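Local coordinates for protein transketolase (Campylobacter jejuni, PDB 3L84) that probably works as a thiamine diphosphate-dependent enzyme of the transketolase family, built from two cofactor-binding-type alpha/beta domains and a C-terminal domain, at residues A[322-325]-A[326-329]; A[348-351]-A[352-356]; A[54-57]-A[58-62]; A[73-76]-A[77-81]. All blocks are in the same frame, centred on the assembly; numbering follows the deposited sequence.

Contact 1 (A[322-325]-A[326-329])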
loop_
_atom_site.group_PDB
_atom_site.type_symbol
_atom_site.label_atom_id
_atom_site.label_comp_id
_atom_site.label_asym_id
_atom_site.label_seq_id
_atom_site.Cartn_x
_atom_site.Cartn_y
_atom_site.Cartn_z
ATOM N N ASN A 322 -32.424 5.312 6.801
ATOM C CA ASN A 322 -33.072 5.986 5.665
ATOM C C ASN A 322 -32.616 7.434 5.540
ATOM O O ASN A 322 -33.412 8.368 5.669
ATOM C CB ASN A 322 -34.576 5.954 5.884
ATOM C CG ASN A 322 -35.124 4.565 5.898
ATOM O OD1 ASN A 322 -35.257 3.950 4.834
ATOM N ND2 ASN A 322 -35.447 4.035 7.091
ATOM N N PRO A 323 -31.312 7.639 5.311
ATOM C CA PRO A 323 -30.812 8.992 5.229
ATOM C C PRO A 323 -31.412 9.742 4.044
ATOM O O PRO A 323 -31.643 9.155 2.966
ATOM C CB PRO A 323 -29.298 8.808 5.088
ATOM C CG PRO A 323 -29.115 7.439 4.599
ATOM C CD PRO A 323 -30.242 6.645 5.190
ATOM N N ASP A 324 -31.667 11.027 4.267
ATOM C CA ASP A 324 -32.275 11.874 3.252
ATOM C C ASP A 324 -31.208 12.808 2.711
ATOM O O ASP A 324 -30.905 13.837 3.307
ATOM C CB ASP A 324 -33.409 12.694 3.872
ATOM C CG ASP A 324 -34.137 13.544 2.863
ATOM O OD1 ASP A 324 -33.639 13.799 1.745
ATOM O OD2 ASP A 324 -35.284 13.953 3.202
ATOM N N PHE A 325 -30.639 12.465 1.562
ATOM C CA PHE A 325 -29.553 13.261 1.002
ATOM C C PHE A 325 -30.074 14.480 0.264
ATOM O O PHE A 325 -29.358 15.458 0.096
ATOM C CB PHE A 325 -28.705 12.404 0.071
ATOM C CG PHE A 325 -28.144 11.174 0.727
ATOM C CD1 PHE A 325 -27.440 11.267 1.898
ATOM C CD2 PHE A 325 -28.247 9.920 0.120
ATOM C CE1 PHE A 325 -26.922 10.149 2.524
ATOM C CE2 PHE A 325 -27.719 8.796 0.738
ATOM C CZ PHE A 325 -27.049 8.923 1.937
ATOM N N ASN A 326 -31.345 14.430 -0.130
ATOM C CA ASN A 326 -31.956 15.503 -0.931
ATOM C C ASN A 326 -32.158 16.778 -0.155
ATOM O O ASN A 326 -32.097 17.855 -0.732
ATOM C CB ASN A 326 -33.323 15.080 -1.491
ATOM C CG ASN A 326 -33.214 13.994 -2.551
ATOM O OD1 ASN A 326 -32.179 13.859 -3.207
ATOM N ND2 ASN A 326 -34.294 13.212 -2.720
ATOM N N LYS A 327 -32.390 16.648 1.141
ATOM C CA LYS A 327 -32.736 17.798 1.978
ATOM C C LYS A 327 -31.550 18.710 2.283
ATOM O O LYS A 327 -31.751 19.835 2.710
ATOM C CB LYS A 327 -33.374 17.365 3.318
ATOM C CG LYS A 327 -32.473 16.558 4.229
ATOM C CD LYS A 327 -32.741 16.717 5.751
ATOM C CE LYS A 327 -31.542 17.476 6.403
ATOM N NZ LYS A 327 -31.162 17.029 7.770
ATOM N N ILE A 328 -30.336 18.261 2.049
ATOM C CA ILE A 328 -29.138 18.901 2.584
ATOM C C ILE A 328 -28.864 20.203 1.832
ATOM O O ILE A 328 -28.787 20.195 0.621
ATOM C CB ILE A 328 -27.945 17.945 2.502
ATOM C CG1 ILE A 328 -28.214 16.679 3.328
ATOM C CG2 ILE A 328 -26.663 18.653 2.949
ATOM C CD1 ILE A 328 -27.149 15.610 3.167
ATOM N N ALA A 329 -28.736 21.308 2.555
ATOM C CA ALA A 329 -28.350 22.584 1.949
ATOM C C ALA A 329 -26.847 22.718 2.116
ATOM O O ALA A 329 -26.310 22.940 3.236
ATOM C CB ALA A 329 -29.091 23.746 2.620
#

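Contact 2 (A[348-351]-A[352-356])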
loop_
_atom_site.group_PDB
_atom_site.type_symbol
_atom_site.label_atom_id
_atom_site.label_comp_id
_atom_site.label_asym_id
_atom_site.label_seq_id
_atom_site.Cartn_x
_atom_site.Cartn_y
_atom_site.Cartn_z
ATOM N N LEU A 348 -17.907 18.581 4.612
ATOM C CA LEU A 348 -17.891 17.476 5.608
ATOM C C LEU A 348 -18.635 17.882 6.854
ATOM O O LEU A 348 -19.407 17.098 7.440
ATOM C CB LEU A 348 -16.475 17.088 5.979
ATOM C CG LEU A 348 -15.656 16.360 4.928
ATOM C CD1 LEU A 348 -14.190 16.245 5.394
ATOM C CD2 LEU A 348 -16.273 15.010 4.547
ATOM N N ASN A 349 -18.467 19.144 7.264
ATOM C CA ASN A 349 -19.206 19.649 8.424
ATOM C C ASN A 349 -20.713 19.739 8.199
ATOM O O ASN A 349 -21.472 19.366 9.084
ATOM C CB ASN A 349 -18.609 20.985 8.860
ATOM C CG ASN A 349 -17.422 20.808 9.781
ATOM O OD1 ASN A 349 -17.575 20.794 10.985
ATOM N ND2 ASN A 349 -16.245 20.577 9.211
ATOM N N VAL A 350 -21.158 20.171 7.028
ATOM C CA VAL A 350 -22.582 20.193 6.708
ATOM C C VAL A 350 -23.143 18.770 6.694
ATOM O O VAL A 350 -24.229 18.510 7.217
ATOM C CB VAL A 350 -22.810 20.873 5.341
ATOM C CG1 VAL A 350 -24.230 20.643 4.832
ATOM C CG2 VAL A 350 -22.532 22.392 5.434
ATOM N N LEU A 351 -22.403 17.830 6.126
ATOM C CA LEU A 351 -22.864 16.444 6.075
ATOM C C LEU A 351 -22.983 15.853 7.463
ATOM O O LEU A 351 -24.001 15.210 7.777
ATOM C CB LEU A 351 -21.965 15.582 5.175
ATOM C CG LEU A 351 -21.987 15.979 3.692
ATOM C CD1 LEU A 351 -20.953 15.159 2.889
ATOM C CD2 LEU A 351 -23.352 15.792 3.137
ATOM N N ALA A 352 -21.995 16.104 8.307
ATOM C CA ALA A 352 -22.030 15.571 9.673
ATOM C C ALA A 352 -23.182 16.182 10.451
ATOM O O ALA A 352 -23.749 15.493 11.307
ATOM C CB ALA A 352 -20.689 15.835 10.365
ATOM N N LYS A 353 -23.527 17.444 10.210
ATOM C CA LYS A 353 -24.648 18.085 10.902
ATOM C C LYS A 353 -25.976 17.515 10.463
ATOM O O LYS A 353 -26.913 17.437 11.285
ATOM C CB LYS A 353 -24.639 19.591 10.653
ATOM C CG LYS A 353 -23.530 20.262 11.387
ATOM C CD LYS A 353 -23.499 21.749 11.108
ATOM C CE LYS A 353 -22.064 22.236 10.866
ATOM N NZ LYS A 353 -21.879 23.022 9.569
ATOM N N ASN A 354 -26.102 17.138 9.198
ATOM C CA ASN A 354 -27.362 16.679 8.605
ATOM C C ASN A 354 -27.584 15.176 8.708
ATOM O O ASN A 354 -28.723 14.730 8.624
ATOM C CB ASN A 354 -27.448 17.072 7.119
ATOM C CG ASN A 354 -27.878 18.516 6.896
ATOM O OD1 ASN A 354 -29.071 18.820 6.806
ATOM N ND2 ASN A 354 -26.925 19.413 6.823
ATOM N N LEU A 355 -26.524 14.403 8.921
ATOM C CA LEU A 355 -26.598 12.951 8.842
ATOM C C LEU A 355 -26.041 12.374 10.128
ATOM O O LEU A 355 -24.825 12.413 10.370
ATOM C CB LEU A 355 -25.807 12.446 7.633
ATOM C CG LEU A 355 -26.320 12.881 6.262
ATOM C CD1 LEU A 355 -25.294 12.608 5.195
ATOM C CD2 LEU A 355 -27.666 12.257 5.893
ATOM N N GLU A 356 -26.906 11.805 10.962
ATOM C CA GLU A 356 -26.464 11.300 12.247
ATOM C C GLU A 356 -25.453 10.157 12.152
ATOM O O GLU A 356 -24.672 9.951 13.076
ATOM C CB GLU A 356 -27.684 10.905 13.086
ATOM C CG GLU A 356 -28.459 12.123 13.599
ATOM C CD GLU A 356 -29.915 11.850 13.906
ATOM O OE1 GLU A 356 -30.601 11.318 13.027
ATOM O OE2 GLU A 356 -30.394 12.191 15.030
#

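Contact 3 (A[54-57]-A[58-62])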
loop_
_atom_site.group_PDB
_atom_site.type_symbol
_atom_site.label_atom_id
_atom_site.label_comp_id
_atom_site.label_asym_id
_atom_site.label_seq_id
_atom_site.Cartn_x
_atom_site.Cartn_y
_atom_site.Cartn_z
ATOM N N THR A 54 -29.266 -9.290 8.007
ATOM C CA THR A 54 -29.128 -7.867 8.277
ATOM C C THR A 54 -29.537 -7.448 9.692
ATOM O O THR A 54 -29.513 -6.275 9.995
ATOM C CB THR A 54 -29.947 -7.000 7.253
ATOM O OG1 THR A 54 -31.345 -7.027 7.524
ATOM C CG2 THR A 54 -29.671 -7.442 5.777
ATOM N N TRP A 55 -29.899 -8.391 10.556
ATOM C CA TRP A 55 -30.290 -8.073 11.928
ATOM C C TRP A 55 -29.170 -7.264 12.573
ATOM O O TRP A 55 -28.045 -7.730 12.699
ATOM C CB TRP A 55 -30.552 -9.354 12.706
ATOM C CG TRP A 55 -30.780 -9.136 14.182
ATOM C CD1 TRP A 55 -31.351 -8.037 14.806
ATOM C CD2 TRP A 55 -30.374 -10.032 15.226
ATOM N NE1 TRP A 55 -31.315 -8.238 16.161
ATOM C CE2 TRP A 55 -30.711 -9.432 16.446
ATOM C CE3 TRP A 55 -29.756 -11.283 15.228
ATOM C CZ2 TRP A 55 -30.461 -10.035 17.679
ATOM C CZ3 TRP A 55 -29.499 -11.891 16.439
ATOM C CH2 TRP A 55 -29.863 -11.255 17.666
ATOM N N LEU A 56 -29.490 -6.046 12.987
ATOM C CA LEU A 56 -28.442 -5.088 13.369
ATOM C C LEU A 56 -27.602 -5.536 14.558
ATOM O O LEU A 56 -26.437 -5.167 14.642
ATOM C CB LEU A 56 -29.081 -3.736 13.685
ATOM C CG LEU A 56 -28.132 -2.571 13.851
ATOM C CD1 LEU A 56 -27.395 -2.234 12.553
ATOM C CD2 LEU A 56 -28.941 -1.353 14.296
ATOM N N ASN A 57 -28.194 -6.275 15.492
ATOM C CA ASN A 57 -27.507 -6.671 16.715
ATOM C C ASN A 57 -26.985 -8.108 16.671
ATOM O O ASN A 57 -26.694 -8.672 17.715
ATOM C CB ASN A 57 -28.363 -6.418 17.969
ATOM C CG ASN A 57 -27.541 -6.443 19.258
ATOM O OD1 ASN A 57 -26.457 -5.905 19.320
ATOM N ND2 ASN A 57 -28.069 -7.094 20.306
ATOM N N ARG A 58 -26.879 -8.677 15.491
ATOM C CA ARG A 58 -26.227 -9.973 15.333
ATOM C C ARG A 58 -24.749 -9.913 15.717
ATOM O O ARG A 58 -24.087 -8.888 15.543
ATOM C CB ARG A 58 -26.333 -10.459 13.893
ATOM C CG ARG A 58 -25.513 -9.673 12.910
ATOM C CD ARG A 58 -25.884 -9.993 11.489
ATOM N NE ARG A 58 -25.009 -9.331 10.517
ATOM C CZ ARG A 58 -25.268 -8.128 10.041
ATOM N NH1 ARG A 58 -26.285 -7.409 10.470
ATOM N NH2 ARG A 58 -24.498 -7.589 9.116
ATOM N N ASP A 59 -24.200 -11.014 16.208
ATOM C CA ASP A 59 -22.750 -11.131 16.244
ATOM C C ASP A 59 -22.205 -11.076 14.812
ATOM O O ASP A 59 -22.828 -11.596 13.886
ATOM C CB ASP A 59 -22.310 -12.446 16.856
ATOM C CG ASP A 59 -22.587 -12.557 18.329
ATOM O OD1 ASP A 59 -22.808 -11.540 19.042
ATOM O OD2 ASP A 59 -22.610 -13.707 18.837
ATOM N N ARG A 60 -21.050 -10.458 14.643
ATOM C CA ARG A 60 -20.395 -10.341 13.337
ATOM C C ARG A 60 -19.235 -11.352 13.313
ATOM O O ARG A 60 -18.319 -11.253 14.118
ATOM C CB ARG A 60 -19.867 -8.919 13.050
ATOM C CG ARG A 60 -20.824 -7.711 13.241
ATOM C CD ARG A 60 -21.987 -7.821 12.338
ATOM N NE ARG A 60 -22.710 -6.554 12.084
ATOM C CZ ARG A 60 -23.651 -6.016 12.868
ATOM N NH1 ARG A 60 -23.954 -6.563 14.038
ATOM N NH2 ARG A 60 -24.340 -4.938 12.481
ATOM N N LEU A 61 -19.242 -12.282 12.364
ATOM C CA LEU A 61 -18.218 -13.276 12.169
ATOM C C LEU A 61 -17.405 -12.889 10.951
ATOM O O LEU A 61 -17.976 -12.644 9.895
ATOM C CB LEU A 61 -18.852 -14.636 11.952
ATOM C CG LEU A 61 -17.958 -15.824 11.624
ATOM C CD1 LEU A 61 -16.995 -16.053 12.750
ATOM C CD2 LEU A 61 -18.835 -17.064 11.305
ATOM N N VAL A 62 -16.093 -12.807 11.095
ATOM C CA VAL A 62 -15.174 -12.481 9.997
ATOM C C VAL A 62 -14.095 -13.561 9.844
ATOM O O VAL A 62 -13.323 -13.809 10.779
ATOM C CB VAL A 62 -14.463 -11.154 10.223
ATOM C CG1 VAL A 62 -13.472 -10.829 9.063
ATOM C CG2 VAL A 62 -15.469 -9.988 10.404
#

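Contact 4 (A[73-76]-A[77-81])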
loop_
_atom_site.group_PDB
_atom_site.type_symbol
_atom_site.label_atom_id
_atom_site.label_comp_id
_atom_site.label_asym_id
_atom_site.label_seq_id
_atom_site.Cartn_x
_atom_site.Cartn_y
_atom_site.Cartn_z
ATOM N N TYR A 73 -18.650 -21.389 3.871
ATOM C CA TYR A 73 -19.817 -21.770 3.076
ATOM C C TYR A 73 -20.507 -23.012 3.649
ATOM O O TYR A 73 -21.733 -23.079 3.686
ATOM C CB TYR A 73 -19.382 -22.051 1.639
ATOM C CG TYR A 73 -18.806 -20.876 0.891
ATOM C CD1 TYR A 73 -19.172 -19.596 1.171
ATOM C CD2 TYR A 73 -17.885 -21.068 -0.125
ATOM C CE1 TYR A 73 -18.635 -18.523 0.453
ATOM C CE2 TYR A 73 -17.365 -20.031 -0.854
ATOM C CZ TYR A 73 -17.707 -18.764 -0.557
ATOM O OH TYR A 73 -17.180 -17.695 -1.276
ATOM N N SER A 74 -19.725 -23.976 4.108
ATOM C CA SER A 74 -20.306 -25.157 4.740
ATOM C C SER A 74 -21.170 -24.769 5.942
ATOM O O SER A 74 -22.313 -25.242 6.085
ATOM C CB SER A 74 -19.207 -26.097 5.175
ATOM O OG SER A 74 -18.461 -26.654 4.095
ATOM N N PHE A 75 -20.615 -23.896 6.791
ATOM C CA PHE A 75 -21.317 -23.422 7.978
ATOM C C PHE A 75 -22.579 -22.631 7.627
ATOM O O PHE A 75 -23.628 -22.824 8.240
ATOM C CB PHE A 75 -20.364 -22.591 8.825
ATOM C CG PHE A 75 -21.021 -21.947 10.010
ATOM C CD1 PHE A 75 -21.519 -22.720 11.033
ATOM C CD2 PHE A 75 -21.220 -20.588 10.053
ATOM C CE1 PHE A 75 -22.171 -22.129 12.117
ATOM C CE2 PHE A 75 -21.856 -20.005 11.148
ATOM C CZ PHE A 75 -22.314 -20.786 12.166
ATOM N N LEU A 76 -22.511 -21.761 6.623
ATOM C CA LEU A 76 -23.713 -20.987 6.232
ATOM C C LEU A 76 -24.805 -21.920 5.723
ATOM O O LEU A 76 -25.986 -21.785 6.083
ATOM C CB LEU A 76 -23.369 -19.934 5.186
ATOM C CG LEU A 76 -22.415 -18.838 5.625
ATOM C CD1 LEU A 76 -22.077 -17.879 4.456
ATOM C CD2 LEU A 76 -22.968 -18.018 6.809
ATOM N N HIS A 77 -24.441 -22.901 4.897
ATOM C CA HIS A 77 -25.422 -23.860 4.397
ATOM C C HIS A 77 -26.061 -24.649 5.555
ATOM O O HIS A 77 -27.274 -24.789 5.664
ATOM C CB HIS A 77 -24.774 -24.857 3.431
ATOM C CG HIS A 77 -25.735 -25.899 2.983
ATOM N ND1 HIS A 77 -25.672 -27.229 3.348
ATOM C CD2 HIS A 77 -26.882 -25.752 2.285
ATOM C CE1 HIS A 77 -26.718 -27.864 2.838
ATOM N NE2 HIS A 77 -27.472 -26.988 2.204
ATOM N N LEU A 78 -25.219 -25.186 6.420
ATOM C CA LEU A 78 -25.701 -26.012 7.531
ATOM C C LEU A 78 -26.583 -25.240 8.498
ATOM O O LEU A 78 -27.503 -25.807 9.082
ATOM C CB LEU A 78 -24.532 -26.622 8.295
ATOM C CG LEU A 78 -23.798 -27.727 7.531
ATOM C CD1 LEU A 78 -22.386 -27.953 8.115
ATOM C CD2 LEU A 78 -24.597 -29.033 7.572
ATOM N N SER A 79 -26.281 -23.969 8.697
ATOM C CA SER A 79 -27.017 -23.126 9.634
ATOM C C SER A 79 -28.315 -22.586 9.105
ATOM O O SER A 79 -29.076 -21.966 9.890
ATOM C CB SER A 79 -26.158 -21.947 10.088
ATOM O OG SER A 79 -25.023 -22.413 10.770
ATOM N N GLY A 80 -28.615 -22.763 7.803
ATOM C CA GLY A 80 -29.892 -22.332 7.260
ATOM C C GLY A 80 -29.888 -21.042 6.499
ATOM O O GLY A 80 -30.975 -20.518 6.198
ATOM N N TYR A 81 -28.726 -20.526 6.134
ATOM C CA TYR A 81 -28.654 -19.357 5.270
ATOM C C TYR A 81 -29.067 -19.753 3.864
ATOM O O TYR A 81 -29.190 -20.937 3.532
ATOM C CB TYR A 81 -27.249 -18.788 5.270
ATOM C CG TYR A 81 -26.859 -18.062 6.534
ATOM C CD1 TYR A 81 -26.485 -18.746 7.662
ATOM C CD2 TYR A 81 -26.845 -16.671 6.595
ATOM C CE1 TYR A 81 -26.090 -18.066 8.817
ATOM C CE2 TYR A 81 -26.476 -15.999 7.743
ATOM C CZ TYR A 81 -26.141 -16.679 8.848
ATOM O OH TYR A 81 -25.737 -16.028 10.003
#

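Contact 1 (A[322-325]-A[326-329])
Asp-324 holds the following turn through a single carboxylate oxygen. Its OD1 accepts the backbone N-H of Lys-327 at 3.2 Å, from OD1 to N, with the donor lying above the carboxylate plane. The same OD1 also takes a weak, strongly bent bond from the N of Asn-326 at 3.0 Å. Both donors belong to the type I beta turn from Phe-325 to Ile-328. The carboxylate reaches them because CG stands opposite the backbone N (chi1 -177°), which swings the group forward along the chain.

Van der Waals contacts of aliphatic carbons with polar groups lie beside these bonds. CG of Lys-327 lies against CG of Asp-324 at 3.7 Å and closer still to the Asp-324 carbonyl, 3.3 Å from CG to O. Ile-328 brings CG1 against the Phe-325 carbonyl, 3.6 Å from CG1 to O, while its side chain also packs on Val-350 and Leu-351 of helix 340-354. Phe-325 rests on Leu-355 and Leu-487.

The charged ends do not pair: OD2 of Asp-324 stays 6.9 Å from NZ of Lys-327, whose ammonium makes a weak bond to the Asn-354 carbonyl. Asp-324 thus acts mainly on turn amides, and any attraction to the lysine is probably a modest, longer-range one.

Contact 2 (A[348-351]-A[352-356])
Val-350 and Asn-354, one helical turn apart, lie side by side and point the same way at the C-terminal end of helix 340-354. The Asn-354 side chain folds back on the helix: CG sits beside its own backbone N (chi1 -81°), and chi2 turns the amide so that ND2 donates to the carbonyl of Val-350. That bond is 2.9 Å from ND2 to O and nearly straight at 174°; the acceptor lies in the asparagine amide plane, but the donor stands above the plane of the carbonyl. The backbone N of Asn-354 reaches the same oxygen from the opposite face, at 3.1 Å from N to O. ND2 also touches CG1 of Val-350 at 3.6 Å.

Lys-353 runs out from CB and bends at chi3 and chi4, curling over the Asn-349 carbonyl, with CG 3.2 Å from that O. Its NZ ends beside the same carbonyl, 3.7 Å from NZ to the Asn-349 O, and near CB of that residue. The Asn-349 amide itself is engaged elsewhere, with His-374 and Glu-372.

On the buried side, Leu-351 and Leu-355 come together loosely through methyls, CD2 of Leu-351 to CD1 of Leu-355 at 4.3 Å. Leu-355 has already left helical angles, and its N makes only a weak bond to the Leu-351 carbonyl. Trp-483, Leu-487 and Phe-358 pack further around Leu-351.

Two good donors from one residue grip the Val-350 oxygen where the helix is ending and the next backbone bond is weak. The side-chain amide therefore adds polar pairing to the last turn and fixes its own rotation in doing so.

Contact 3 (A[54-57]-A[58-62])
Arg-58 wraps round the Trp-55 carbonyl at the end of a type I beta turn from Trp-55 to Arg-58. Its CB touches the indole at CE3, 3.8 Å away, while the backbone N lies over the middle of one indole face. CG takes the position between backbone N and carbonyl carbon (chi1 70°), which brings it within 3.2 Å of the Trp-55 O. CD stays near that oxygen as the chain runs extended to NE, which forms a salt bridge with Glu-110. From CZ, NH1 turns back to donate to the Trp-55 O at 2.9 Å, with the acceptor in the guanidinium plane. The turn bond from the Arg-58 N, 3.2 Å to the same O, arrives from the opposite face, leaving this carbonyl clasped between the two ends of one residue.

Arg-60 grips the next carbonyl. NH1 and NH2 both donate to the Leu-56 O, at 2.9 Å and 3.0 Å respectively, and NH1 also bonds the Arg-58 O on a lone pair. The two guanidinium groups overlap, with NE of Arg-60 3.6 Å above the Arg-58 plane; Glu-110 probably eases the charge of the pair. Tyr-404 receives Arg-60 through a cation-pi contact and its carbonyl.

The type I turn, with both arginines closing on its carbonyls, leads into strand 60-63, outermost within this chain in the parallel sheet of the thiamine diphosphate-binding domain of the transketolase family.

Contact 4 (A[73-76]-A[77-81])
The backbone of helix 69-79 ends in a Schellman motif: Gly-80 takes a positive phi of 101°, the N of Tyr-81 bonds the Leu-76 O at 3.0 Å and the N of Gly-80 bonds the His-77 O at 3.2 Å. A weak bond also runs from the Gly-80 N to the Leu-76 carbonyl. Beyond this reversal the Tyr-81 ring comes back over the helix and meets Leu-76. CD2 of the leucine stands 3.7 Å from the ring centroid, only 11° off the normal, a CH-pi contact near the middle of one face. The two side chains cross at a slant, and CB of Tyr-81 lies 3.4 Å from the Leu-76 O.

Ser-79 bends its hydroxyl back on the last turn. With OG beside its own backbone N (chi1 -62°), it donates to the Phe-75 carbonyl at 2.9 Å from OG to O. The Ser-79 N bonds that oxygen from the opposite face. OG also sits over the rim of one Phe-75 ring face, 3.2 Å from CE1.

Leu-78 packs on Leu-13 of helix 3-24, and Lys-51 bonds the Gly-80 carbonyl. The apolar contact of Leu-76 with Tyr-81, spanning the glycine, is the hydrophobic interaction characteristic of a Schellman C-cap.

How the contacts relate
From the N terminus, contact 3 comes first, a turn entering strand 60-63; contact 4 follows where helix 69-79, next after that strand, ends. They are about 15 Å apart between centres and touch through Leu-61 on Phe-75, both within the thiamine diphosphate-binding domain. Much later, contact 1 forms a surface turn in the loop between helices 314-321 and 340-354, and contact 2 the end of the latter helix, in the pyrimidine-binding domain. These two also touch: the Ala-329 carbonyl oxygen lies against CG1 of Val-350. All four are local and in series, neither nesting nor crossing. The pairs stand apart, contacts 1 and 3, the nearest across the pairs, being about 11 Å apart at their nearest atoms.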